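Local coordinates for protein protoporphyrinogen oxidase (Exiguobacterium sibiricum, PDB 3LOV) that probably catalyses the FAD-dependent oxidation of coproporphyrinogen III to coproporphyrin III with molecular oxygen, a step in heme b biosynthesis, at residues 82-86 with 348-352; 180-184 with 412-416; 262-267 with 431-435; 141-145 with 192-196. One frame throughout, in Å; residues are numbered along the deposited sequence.

Interaction 1: 82-86 with 348-352; sequences LVRNN and QKWNH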
loop_
_atom_site.group_PDB
_atom_site.type_symbol
_atom_site.label_atom_id
_atom_site.label_comp_id
_atom_site.label_asym_id
_atom_site.label_seq_id
_atom_site.Cartn_x
_atom_site.Cartn_y
_atom_site.Cartn_z
ATOM N N LEU A 82 14.974 -9.203 -9.865
ATOM C CA LEU A 82 13.619 -9.483 -9.428
ATOM C C LEU A 82 13.614 -10.794 -8.648
ATOM O O LEU A 82 14.179 -11.795 -9.093
ATOM C CB LEU A 82 12.654 -9.594 -10.614
ATOM C CG LEU A 82 12.158 -8.298 -11.254
ATOM C CD1 LEU A 82 11.563 -8.494 -12.619
ATOM C CD2 LEU A 82 11.150 -7.598 -10.351
ATOM N N VAL A 83 12.976 -10.775 -7.489
ATOM C CA VAL A 83 12.801 -11.956 -6.709
ATOM C C VAL A 83 11.332 -12.032 -6.349
ATOM O O VAL A 83 10.617 -11.022 -6.336
ATOM C CB VAL A 83 13.720 -11.963 -5.494
ATOM C CG1 VAL A 83 15.193 -12.294 -5.945
ATOM C CG2 VAL A 83 13.678 -10.596 -4.733
ATOM N N ARG A 84 10.881 -13.256 -6.120
ATOM C CA ARG A 84 9.554 -13.518 -5.613
ATOM C C ARG A 84 9.584 -13.929 -4.151
ATOM O O ARG A 84 10.600 -14.425 -3.624
ATOM C CB ARG A 84 8.943 -14.648 -6.397
ATOM C CG ARG A 84 8.760 -14.351 -7.836
ATOM C CD ARG A 84 7.920 -15.460 -8.420
ATOM N NE ARG A 84 8.016 -15.424 -9.855
ATOM C CZ ARG A 84 7.217 -14.732 -10.653
ATOM N NH1 ARG A 84 6.224 -13.978 -10.162
ATOM N NH2 ARG A 84 7.425 -14.795 -11.959
ATOM N N ASN A 85 8.460 -13.690 -3.493
ATOM C CA ASN A 85 8.286 -14.070 -2.125
ATOM C C ASN A 85 8.096 -15.573 -1.979
ATOM O O ASN A 85 7.486 -16.206 -2.825
ATOM C CB ASN A 85 7.115 -13.323 -1.493
ATOM C CG ASN A 85 5.790 -13.781 -1.987
ATOM O OD1 ASN A 85 5.363 -13.448 -3.101
ATOM N ND2 ASN A 85 5.103 -14.541 -1.159
ATOM N N ASN A 86 8.633 -16.111 -0.890
ATOM C CA ASN A 86 8.382 -17.495 -0.482
ATOM C C ASN A 86 7.042 -17.576 0.211
ATOM O O ASN A 86 6.673 -16.680 1.003
ATOM C CB ASN A 86 9.446 -17.954 0.531
ATOM C CG ASN A 86 10.813 -18.087 -0.089
ATOM O OD1 ASN A 86 10.937 -18.526 -1.219
ATOM N ND2 ASN A 86 11.842 -17.695 0.640
ATOM N N GLN A 348 12.286 -15.673 6.329
ATOM C CA GLN A 348 11.479 -16.732 5.704
ATOM C C GLN A 348 10.792 -16.288 4.401
ATOM O O GLN A 348 10.590 -17.092 3.501
ATOM C CB GLN A 348 10.385 -17.234 6.659
ATOM C CG GLN A 348 10.866 -17.742 8.000
ATOM C CD GLN A 348 11.683 -18.979 7.859
ATOM O OE1 GLN A 348 12.903 -18.928 7.996
ATOM N NE2 GLN A 348 11.027 -20.105 7.550
ATOM N N LYS A 349 10.392 -15.029 4.318
ATOM C CA LYS A 349 9.591 -14.566 3.172
ATOM C C LYS A 349 10.534 -14.216 2.017
ATOM O O LYS A 349 10.212 -14.488 0.878
ATOM C CB LYS A 349 8.742 -13.362 3.591
ATOM C CG LYS A 349 7.846 -12.751 2.497
ATOM C CD LYS A 349 6.952 -11.650 3.080
ATOM C CE LYS A 349 6.124 -10.936 2.027
ATOM N NZ LYS A 349 5.727 -9.591 2.496
ATOM N N TRP A 350 11.691 -13.643 2.331
ATOM C CA TRP A 350 12.689 -13.219 1.332
ATOM C C TRP A 350 14.065 -13.877 1.532
ATOM O O TRP A 350 14.776 -13.569 2.487
ATOM C CB TRP A 350 12.873 -11.683 1.323
ATOM C CG TRP A 350 11.625 -10.988 1.104
ATOM C CD1 TRP A 350 10.886 -10.313 2.045
ATOM C CD2 TRP A 350 10.894 -10.895 -0.122
ATOM N NE1 TRP A 350 9.728 -9.829 1.479
ATOM C CE2 TRP A 350 9.707 -10.171 0.152
ATOM C CE3 TRP A 350 11.110 -11.362 -1.424
ATOM C CZ2 TRP A 350 8.778 -9.871 -0.825
ATOM C CZ3 TRP A 350 10.154 -11.050 -2.406
ATOM C CH2 TRP A 350 9.004 -10.331 -2.087
ATOM N N ASN A 351 14.442 -14.748 0.595
ATOM C CA ASN A 351 15.747 -15.392 0.628
ATOM C C ASN A 351 16.887 -14.387 0.684
ATOM O O ASN A 351 17.841 -14.611 1.381
ATOM C CB ASN A 351 15.904 -16.340 -0.570
ATOM C CG ASN A 351 15.094 -17.634 -0.410
ATOM O OD1 ASN A 351 14.596 -17.937 0.669
ATOM N ND2 ASN A 351 14.994 -18.415 -1.482
ATOM N N HIS A 352 16.772 -13.256 -0.001
ATOM C CA HIS A 352 17.883 -12.290 -0.117
ATOM C C HIS A 352 18.132 -11.342 1.060
ATOM O O HIS A 352 19.197 -10.719 1.158
ATOM C CB HIS A 352 17.652 -11.411 -1.357
ATOM C CG HIS A 352 16.584 -10.361 -1.175
ATOM N ND1 HIS A 352 15.242 -10.634 -1.294
ATOM C CD2 HIS A 352 16.669 -9.032 -0.924
ATOM C CE1 HIS A 352 14.543 -9.522 -1.120
ATOM N NE2 HIS A 352 15.388 -8.533 -0.896
HETATM O O HOH W 1 12.732 -14.933 -1.964
#
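With CG set beside the backbone N in both Asn86 (chi1 -68°) and Asn351 (chi1 -74°), the two side chains meet at about a right angle, and ND2 of Asn86 donates to OD1 of Asn351 at 2.8 Å. The same ND2 gives a second bond, to the carbonyl O of Gln348 at 3.2 Å. Both acceptors lie close to the amide plane of Asn86, although the nitrogen stands above the carbonyl plane of each. A third bond, nearly straight (174°), runs from N of Asn86 to O of Lys349 over 2.9 Å, so Asn86 grips the carboxyl end of helix 346-349 with backbone and side chain together. Putting an alanine here would probably leave Gln348 O and Asn351 OD1 without this shared donor and Asn351 more able to turn.

Beside this polar clasp, Asn85 CB sits over one face of Trp350, 3.9 Å from the centroid of the six-membered ring, and CG of Lys349 lies against that same face. A water accepts from N of Asn351 and donates to O of Arg84 at 2.7 Å. Farther along, CG2 of Val83 approaches ND1 of His352 obliquely at 3.8 Å.

Asp60, an FAD-binding residue, takes both Lys349 NZ in a salt bridge and Trp350 NE1 in a hydrogen bond. The contact joins strand 82-84, at one border of a three-stranded antiparallel sheet and paired there with strand 228-231, to the short helix that follows strand 340-345 of the mixed sheet.

Interaction 2: 180-184 with 412-416; sequences DQMST and AYTVG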
loop_
_atom_site.group_PDB
_atom_site.type_symbol
_atom_site.label_atom_id
_atom_site.label_comp_id
_atom_site.label_asym_id
_atom_site.label_seq_id
_atom_site.Cartn_x
_atom_site.Cartn_y
_atom_site.Cartn_z
ATOM N N ASP A 180 -15.711 -2.601 6.403
ATOM C CA ASP A 180 -17.063 -2.033 6.229
ATOM C C ASP A 180 -17.105 -0.671 5.511
ATOM O O ASP A 180 -18.190 -0.109 5.307
ATOM C CB ASP A 180 -17.808 -1.933 7.582
ATOM C CG ASP A 180 -18.203 -3.304 8.128
ATOM O OD1 ASP A 180 -18.893 -4.048 7.405
ATOM O OD2 ASP A 180 -17.796 -3.655 9.265
ATOM N N GLN A 181 -15.955 -0.120 5.149
ATOM C CA GLN A 181 -15.935 1.157 4.379
ATOM C C GLN A 181 -15.337 1.042 2.948
ATOM O O GLN A 181 -15.750 1.786 2.026
ATOM C CB GLN A 181 -15.164 2.238 5.167
ATOM C CG GLN A 181 -15.644 2.434 6.623
ATOM C CD GLN A 181 -14.978 3.607 7.285
ATOM O OE1 GLN A 181 -14.386 4.481 6.618
ATOM N NE2 GLN A 181 -15.075 3.657 8.603
HETATM N N MSE A 182 -14.412 0.092 2.779
HETATM C CA MSE A 182 -13.740 -0.189 1.488
HETATM C C MSE A 182 -14.785 -0.503 0.427
HETATM O O MSE A 182 -15.788 -1.099 0.727
HETATM C CB MSE A 182 -12.909 -1.451 1.572
HETATM C CG MSE A 182 -11.559 -1.453 2.226
HETATM SE SE MSE A 182 -11.147 -3.411 2.347
HETATM C CE MSE A 182 -10.119 -3.051 3.933
ATOM N N SER A 183 -14.513 -0.133 -0.811
ATOM C CA SER A 183 -15.374 -0.449 -1.954
ATOM C C SER A 183 -15.327 -1.956 -2.292
ATOM O O SER A 183 -14.324 -2.625 -2.090
ATOM C CB SER A 183 -14.914 0.362 -3.163
ATOM O OG SER A 183 -15.299 -0.235 -4.401
ATOM N N THR A 184 -16.427 -2.490 -2.779
ATOM C CA THR A 184 -16.441 -3.855 -3.258
ATOM C C THR A 184 -15.865 -3.844 -4.680
ATOM O O THR A 184 -14.921 -4.577 -4.986
ATOM C CB THR A 184 -17.860 -4.411 -3.261
ATOM O OG1 THR A 184 -18.364 -4.424 -1.929
ATOM C CG2 THR A 184 -17.898 -5.815 -3.801
ATOM N N ALA A 412 -7.729 6.103 3.448
ATOM C CA ALA A 412 -8.879 5.246 3.525
ATOM C C ALA A 412 -9.794 5.582 2.358
ATOM O O ALA A 412 -10.583 6.583 2.411
ATOM C CB ALA A 412 -9.607 5.485 4.884
ATOM N N TYR A 413 -9.663 4.785 1.291
ATOM C CA TYR A 413 -10.553 4.849 0.141
ATOM C C TYR A 413 -11.884 4.190 0.480
ATOM O O TYR A 413 -11.897 3.062 0.917
ATOM C CB TYR A 413 -10.005 4.048 -1.063
ATOM C CG TYR A 413 -8.809 4.605 -1.842
ATOM C CD1 TYR A 413 -7.862 5.458 -1.258
ATOM C CD2 TYR A 413 -8.579 4.179 -3.138
ATOM C CE1 TYR A 413 -6.735 5.921 -1.975
ATOM C CE2 TYR A 413 -7.455 4.631 -3.868
ATOM C CZ TYR A 413 -6.557 5.511 -3.297
ATOM O OH TYR A 413 -5.462 5.918 -4.022
ATOM N N THR A 414 -12.993 4.842 0.174
ATOM C CA THR A 414 -14.312 4.292 0.475
ATOM C C THR A 414 -15.122 4.322 -0.789
ATOM O O THR A 414 -14.631 4.808 -1.794
ATOM C CB THR A 414 -15.051 5.150 1.528
ATOM O OG1 THR A 414 -15.295 6.445 0.963
ATOM C CG2 THR A 414 -14.217 5.275 2.872
ATOM N N VAL A 415 -16.358 3.820 -0.742
ATOM C CA VAL A 415 -17.249 3.808 -1.899
ATOM C C VAL A 415 -17.356 5.208 -2.479
ATOM O O VAL A 415 -17.543 6.155 -1.727
ATOM C CB VAL A 415 -18.658 3.291 -1.538
ATOM C CG1 VAL A 415 -19.602 3.411 -2.752
ATOM C CG2 VAL A 415 -18.569 1.824 -1.027
ATOM N N GLY A 416 -17.234 5.289 -3.812
ATOM C CA GLY A 416 -17.253 6.534 -4.631
ATOM C C GLY A 416 -15.924 7.314 -4.783
ATOM O O GLY A 416 -15.898 8.422 -5.343
HETATM O O HOH W 2 -11.785 1.009 -0.987
#
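Gln181 lies side by side with Thr414, both side chains pointing the same way, and its OE1 comes 3.8 Å from the methyl CG2 of Thr414. With OG1 of Thr414 between its backbone N and carbonyl carbon (chi1 64°), the methyl CG2 falls anti to the carbonyl carbon, beside CB of Gln181 at 3.9 Å. Next to this overlap the backbones do the polar work, sparingly. The carbonyl O of Gln181 receives a CA-H...O contact from CA of Thr414 at 3.3 Å and a weak hydrogen bond from N of Val415 at 3.5 Å. A water completes the join, accepting from N of Ser183 and donating to O of Tyr413 at 2.8 Å. Val415 then packs its CG2 on CA of Ser183, 4.0 Å away, while the hydroxyl of Ser183 is engaged by Asp147 and Ala186 N.

Neither segment is regular: this is loop-on-loop packing bridged by solvent. Tyr413 OH bonds to Leu440 O and Gly444 N at the FAD site, and Gly416 is at the N-cap of helix 417-431. The loop between helices 160-172 and 189-198 rests on the strand-to-helix connection 412-416, beside the FAD site, in a flavin-containing amine oxidoreductase with a Rossmann-type FAD-binding region.

Interaction 3: 262-267 with 431-435; sequences REDGRY and QYPGI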
loop_
_atom_site.group_PDB
_atom_site.type_symbol
_atom_site.label_atom_id
_atom_site.label_comp_id
_atom_site.label_asym_id
_atom_site.label_seq_id
_atom_site.Cartn_x
_atom_site.Cartn_y
_atom_site.Cartn_z
ATOM N N ARG A 262 -0.161 32.936 -9.519
ATOM C CA ARG A 262 -0.371 33.095 -10.931
ATOM C C ARG A 262 0.630 34.093 -11.530
ATOM O O ARG A 262 0.893 35.132 -10.944
ATOM C CB ARG A 262 -1.815 33.504 -11.181
ATOM C CG ARG A 262 -2.775 32.494 -10.526
ATOM C CD ARG A 262 -4.178 32.641 -11.030
ATOM N NE ARG A 262 -5.139 32.075 -10.075
ATOM C CZ ARG A 262 -5.682 30.864 -10.158
ATOM N NH1 ARG A 262 -5.362 30.051 -11.149
ATOM N NH2 ARG A 262 -6.559 30.460 -9.237
ATOM N N GLU A 263 1.216 33.723 -12.670
ATOM C CA GLU A 263 2.068 34.601 -13.485
ATOM C C GLU A 263 1.442 34.647 -14.854
ATOM O O GLU A 263 1.960 34.040 -15.773
ATOM C CB GLU A 263 3.477 34.047 -13.663
ATOM C CG GLU A 263 4.398 34.274 -12.540
ATOM C CD GLU A 263 4.787 35.709 -12.393
ATOM O OE1 GLU A 263 4.454 36.537 -13.266
ATOM O OE2 GLU A 263 5.382 36.021 -11.366
ATOM N N ASP A 264 0.306 35.325 -14.969
ATOM C CA ASP A 264 -0.356 35.541 -16.260
ATOM C C ASP A 264 -0.396 34.289 -17.163
ATOM O O ASP A 264 0.095 34.293 -18.308
ATOM C CB ASP A 264 0.313 36.738 -16.979
ATOM C CG ASP A 264 0.357 38.014 -16.096
ATOM O OD1 ASP A 264 -0.708 38.454 -15.631
ATOM O OD2 ASP A 264 1.450 38.582 -15.851
ATOM N N GLY A 265 -1.002 33.211 -16.661
ATOM C CA GLY A 265 -1.138 31.982 -17.453
ATOM C C GLY A 265 -0.116 30.919 -17.042
ATOM O O GLY A 265 -0.337 29.740 -17.210
ATOM N N ARG A 266 1.010 31.346 -16.507
ATOM C CA ARG A 266 2.022 30.441 -15.989
ATOM C C ARG A 266 1.908 30.486 -14.464
ATOM O O ARG A 266 1.027 31.136 -13.912
ATOM C CB ARG A 266 3.433 30.883 -16.472
ATOM C CG ARG A 266 3.595 31.212 -17.996
ATOM C CD ARG A 266 5.068 31.546 -18.391
ATOM N NE ARG A 266 5.951 30.385 -18.192
ATOM C CZ ARG A 266 7.229 30.415 -17.793
ATOM N NH1 ARG A 266 7.880 31.552 -17.567
ATOM N NH2 ARG A 266 7.874 29.264 -17.630
ATOM N N TYR A 267 2.825 29.833 -13.769
ATOM C CA TYR A 267 2.797 29.832 -12.320
ATOM C C TYR A 267 4.158 30.166 -11.778
ATOM O O TYR A 267 5.187 29.801 -12.361
ATOM C CB TYR A 267 2.338 28.437 -11.823
ATOM C CG TYR A 267 0.932 28.131 -12.251
ATOM C CD1 TYR A 267 -0.141 28.671 -11.575
ATOM C CD2 TYR A 267 0.674 27.300 -13.347
ATOM C CE1 TYR A 267 -1.454 28.422 -11.996
ATOM C CE2 TYR A 267 -0.615 27.041 -13.749
ATOM C CZ TYR A 267 -1.683 27.608 -13.061
ATOM O OH TYR A 267 -2.983 27.346 -13.459
ATOM N N GLN A 431 -9.753 25.672 -11.954
ATOM C CA GLN A 431 -9.201 26.771 -11.182
ATOM C C GLN A 431 -7.728 27.012 -11.436
ATOM O O GLN A 431 -7.266 28.147 -11.291
ATOM C CB GLN A 431 -9.427 26.554 -9.697
ATOM C CG GLN A 431 -10.892 26.658 -9.342
ATOM C CD GLN A 431 -11.470 28.029 -9.713
ATOM O OE1 GLN A 431 -11.056 29.054 -9.185
ATOM N NE2 GLN A 431 -12.411 28.034 -10.612
ATOM N N TYR A 432 -6.985 25.948 -11.778
ATOM C CA TYR A 432 -5.555 26.060 -12.085
ATOM C C TYR A 432 -5.172 25.258 -13.333
ATOM O O TYR A 432 -4.554 24.195 -13.246
ATOM C CB TYR A 432 -4.736 25.582 -10.906
ATOM C CG TYR A 432 -4.902 26.368 -9.624
ATOM C CD1 TYR A 432 -5.968 26.080 -8.715
ATOM C CD2 TYR A 432 -3.986 27.342 -9.270
ATOM C CE1 TYR A 432 -6.095 26.765 -7.532
ATOM C CE2 TYR A 432 -4.105 28.035 -8.059
ATOM C CZ TYR A 432 -5.148 27.739 -7.198
ATOM O OH TYR A 432 -5.259 28.413 -6.000
ATOM N N PRO A 433 -5.517 25.781 -14.505
ATOM C CA PRO A 433 -5.207 25.069 -15.721
ATOM C C PRO A 433 -3.718 24.791 -15.755
ATOM O O PRO A 433 -2.935 25.650 -15.350
ATOM C CB PRO A 433 -5.610 26.045 -16.829
ATOM C CG PRO A 433 -6.518 27.032 -16.191
ATOM C CD PRO A 433 -6.093 27.111 -14.759
ATOM N N GLY A 434 -3.358 23.581 -16.182
ATOM C CA GLY A 434 -1.968 23.111 -16.169
ATOM C C GLY A 434 -1.465 22.453 -14.874
ATOM O O GLY A 434 -0.286 22.085 -14.771
ATOM N N ILE A 435 -2.334 22.290 -13.884
ATOM C CA ILE A 435 -1.914 21.630 -12.661
ATOM C C ILE A 435 -2.590 20.273 -12.588
ATOM O O ILE A 435 -3.800 20.163 -12.764
ATOM C CB ILE A 435 -2.134 22.533 -11.427
ATOM C CG1 ILE A 435 -1.342 23.845 -11.625
ATOM C CG2 ILE A 435 -1.724 21.825 -10.120
ATOM C CD1 ILE A 435 -1.204 24.690 -10.388
#
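Gln431 offers its carbonyl O to the guanidinium of Arg262, whose arm runs extended from CG to NE; NH1 lies in the carbonyl plane at 2.7 Å, and NH2 adds a weak bond to the same oxygen. Next, Tyr432 receives that guanidinium nearly flat on one ring face, centres 4.2 Å apart and planes 22° from parallel, a stacked cation-pi pair. Asp296 anchors both partners, by a salt bridge to Arg262 NH2 and through its N to Tyr432 OH. At the edge of the Tyr432 ring stands CE1 of Tyr267, 3.9 Å from CD2. Pro433 follows, its O taking a short hydrogen bond of 2.5 Å from the Tyr267 hydroxyl. Gly434 lies in the type II turn from Tyr432 to Ile435, closed by Ile435 N on Tyr432 O. Ile435 sets CD1 over the centre of the Tyr267 ring, 4.0 Å from the centroid. A phenylalanine in place of Tyr267 would probably leave Pro433 O without this donor and the turn less firmly fixed.

The hairpin of strands 259-263 and 266-270, closed by a type I' turn, is thereby fastened to the link between helix 417-431 and strand 435-437, an outermost strand of the parallel sheet; Ile260 touches both Tyr267 and Ile435.

Interaction 4: 141-145 with 192-196; sequences LRIPE and VANEQ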
loop_
_atom_site.group_PDB
_atom_site.type_symbol
_atom_site.label_atom_id
_atom_site.label_comp_id
_atom_site.label_asym_id
_atom_site.label_seq_id
_atom_site.Cartn_x
_atom_site.Cartn_y
_atom_site.Cartn_z
ATOM N N LEU A 141 -31.069 -12.512 -1.412
ATOM C CA LEU A 141 -29.834 -11.836 -1.885
ATOM C C LEU A 141 -29.996 -11.263 -3.287
ATOM O O LEU A 141 -30.663 -11.870 -4.135
ATOM C CB LEU A 141 -28.653 -12.799 -1.924
ATOM C CG LEU A 141 -28.174 -13.346 -0.581
ATOM C CD1 LEU A 141 -27.285 -14.545 -0.805
ATOM C CD2 LEU A 141 -27.491 -12.236 0.234
ATOM N N ARG A 142 -29.375 -10.108 -3.541
ATOM C CA ARG A 142 -29.327 -9.477 -4.871
ATOM C C ARG A 142 -27.899 -9.083 -5.191
ATOM O O ARG A 142 -27.200 -8.523 -4.332
ATOM C CB ARG A 142 -30.161 -8.190 -4.904
ATOM C CG ARG A 142 -31.633 -8.375 -4.665
ATOM C CD ARG A 142 -32.322 -9.055 -5.848
ATOM N NE ARG A 142 -33.756 -9.215 -5.580
ATOM C CZ ARG A 142 -34.329 -10.286 -5.022
ATOM N NH1 ARG A 142 -33.625 -11.355 -4.653
ATOM N NH2 ARG A 142 -35.637 -10.292 -4.830
ATOM N N ILE A 143 -27.463 -9.371 -6.413
ATOM C CA ILE A 143 -26.162 -8.894 -6.912
ATOM C C ILE A 143 -26.161 -7.338 -6.851
ATOM O O ILE A 143 -27.092 -6.699 -7.368
ATOM C CB ILE A 143 -25.929 -9.355 -8.388
ATOM C CG1 ILE A 143 -25.737 -10.868 -8.451
ATOM C CG2 ILE A 143 -24.720 -8.622 -9.013
ATOM C CD1 ILE A 143 -24.286 -11.325 -8.308
ATOM N N PRO A 144 -25.135 -6.727 -6.233
ATOM C CA PRO A 144 -25.162 -5.249 -6.206
ATOM C C PRO A 144 -24.905 -4.660 -7.592
ATOM O O PRO A 144 -23.950 -5.044 -8.262
ATOM C CB PRO A 144 -24.056 -4.875 -5.213
ATOM C CG PRO A 144 -23.121 -6.078 -5.226
ATOM C CD PRO A 144 -23.944 -7.290 -5.571
ATOM N N GLU A 145 -25.816 -3.790 -8.022
ATOM C CA GLU A 145 -25.667 -3.022 -9.261
ATOM C C GLU A 145 -24.761 -1.818 -9.065
ATOM O O GLU A 145 -23.897 -1.567 -9.876
ATOM C CB GLU A 145 -27.021 -2.518 -9.744
ATOM C CG GLU A 145 -27.901 -3.594 -10.351
ATOM C CD GLU A 145 -28.922 -3.013 -11.315
ATOM O OE1 GLU A 145 -28.535 -2.678 -12.463
ATOM O OE2 GLU A 145 -30.101 -2.886 -10.919
ATOM N N VAL A 192 -18.001 -10.499 -7.241
ATOM C CA VAL A 192 -19.352 -10.214 -7.726
ATOM C C VAL A 192 -19.562 -10.840 -9.128
ATOM O O VAL A 192 -20.634 -11.393 -9.416
ATOM C CB VAL A 192 -19.625 -8.684 -7.753
ATOM C CG1 VAL A 192 -21.033 -8.360 -8.331
ATOM C CG2 VAL A 192 -19.448 -8.089 -6.342
ATOM N N ALA A 193 -18.545 -10.705 -9.979
ATOM C CA ALA A 193 -18.544 -11.276 -11.341
ATOM C C ALA A 193 -18.770 -12.797 -11.254
ATOM O O ALA A 193 -19.660 -13.337 -11.853
ATOM C CB ALA A 193 -17.176 -10.946 -12.064
ATOM N N ASN A 194 -17.994 -13.452 -10.413
ATOM C CA ASN A 194 -18.113 -14.886 -10.247
ATOM C C ASN A 194 -19.408 -15.338 -9.612
ATOM O O ASN A 194 -19.968 -16.348 -10.043
ATOM C CB ASN A 194 -16.888 -15.430 -9.533
ATOM C CG ASN A 194 -15.630 -15.314 -10.396
ATOM O OD1 ASN A 194 -14.569 -14.986 -9.912
ATOM N ND2 ASN A 194 -15.763 -15.591 -11.663
ATOM N N GLU A 195 -19.919 -14.572 -8.647
ATOM C CA GLU A 195 -21.219 -14.845 -8.062
ATOM C C GLU A 195 -22.317 -14.790 -9.129
ATOM O O GLU A 195 -23.274 -15.580 -9.124
ATOM C CB GLU A 195 -21.552 -13.798 -6.975
ATOM C CG GLU A 195 -22.810 -14.114 -6.182
ATOM C CD GLU A 195 -23.138 -13.135 -5.024
ATOM O OE1 GLU A 195 -22.378 -12.189 -4.770
ATOM O OE2 GLU A 195 -24.193 -13.322 -4.371
ATOM N N GLN A 196 -22.225 -13.795 -9.999
ATOM C CA GLN A 196 -23.234 -13.610 -11.011
ATOM C C GLN A 196 -23.205 -14.779 -12.026
ATOM O O GLN A 196 -24.242 -15.259 -12.452
ATOM C CB GLN A 196 -22.995 -12.272 -11.689
ATOM C CG GLN A 196 -24.019 -11.911 -12.746
ATOM C CD GLN A 196 -24.085 -10.405 -12.978
ATOM O OE1 GLN A 196 -23.624 -9.607 -12.155
ATOM N NE2 GLN A 196 -24.656 -10.013 -14.106
#
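The carboxylate of Glu195 carries the methyl CD1 of Ile143 over one of its faces, 3.9 Å from CD, while OE1 is held by the hydroxyl of Tyr153 and OE2 by a salt bridge to Arg157. The amide of Gln196 is met differently: CG2 of Ile143 approaches OE1 obliquely, out of the amide plane, at 3.5 Å. Two branches of one isoleucine therefore touch successive residues of helix 189-198. With CG1 beside its backbone N (chi1 -68°) and chi2 at -90°, Ile143 brings CD1 against the helix backbone, 3.6 Å from N of Gln196, an amide bonded to O of Val192 one turn earlier. CG2 also meets CG1 of Val192 at 3.8 Å, the two side chains crossing at a slant. Pro144 joins more loosely, its CD 4.2 Å from that same valine methyl, and Tyr153 of helix 150-158 touches both Pro144 and Val192.

No hydrogen bond spans the two segments, so the loop before helix 150-158 rests on helix 189-198 by van der Waals contact, with methyls against both apolar and polar atoms. The buried charge of Glu195 is probably balanced by Arg157 and steadied by Tyr153, letting a methyl lie over its carboxylate at little electrostatic cost.

Along the chain the segments interleave: interactions 1, 2 and 3 cross one another, while interaction 4 is nested inside the loop closed by interaction 1 and crosses interaction 2, but closes before interaction 3 opens. Only interactions 2 and 4 touch, Thr184 CG2 lying 3.7 Å from Val192 CG2, with centres 17 Å apart. Interactions 2 and 3 stand at the two ends of helix 417-431, centres 33 Å apart. Interaction 1 lies across the chain's centre from both, about 47 Å from interaction 3 between centres. Interactions 1 and 2 join their loops and strands near FAD-binding residues, interaction 3 fastens a hairpin at the rim of the parallel sheet, and interaction 4 binds the helical region together away from the flavin.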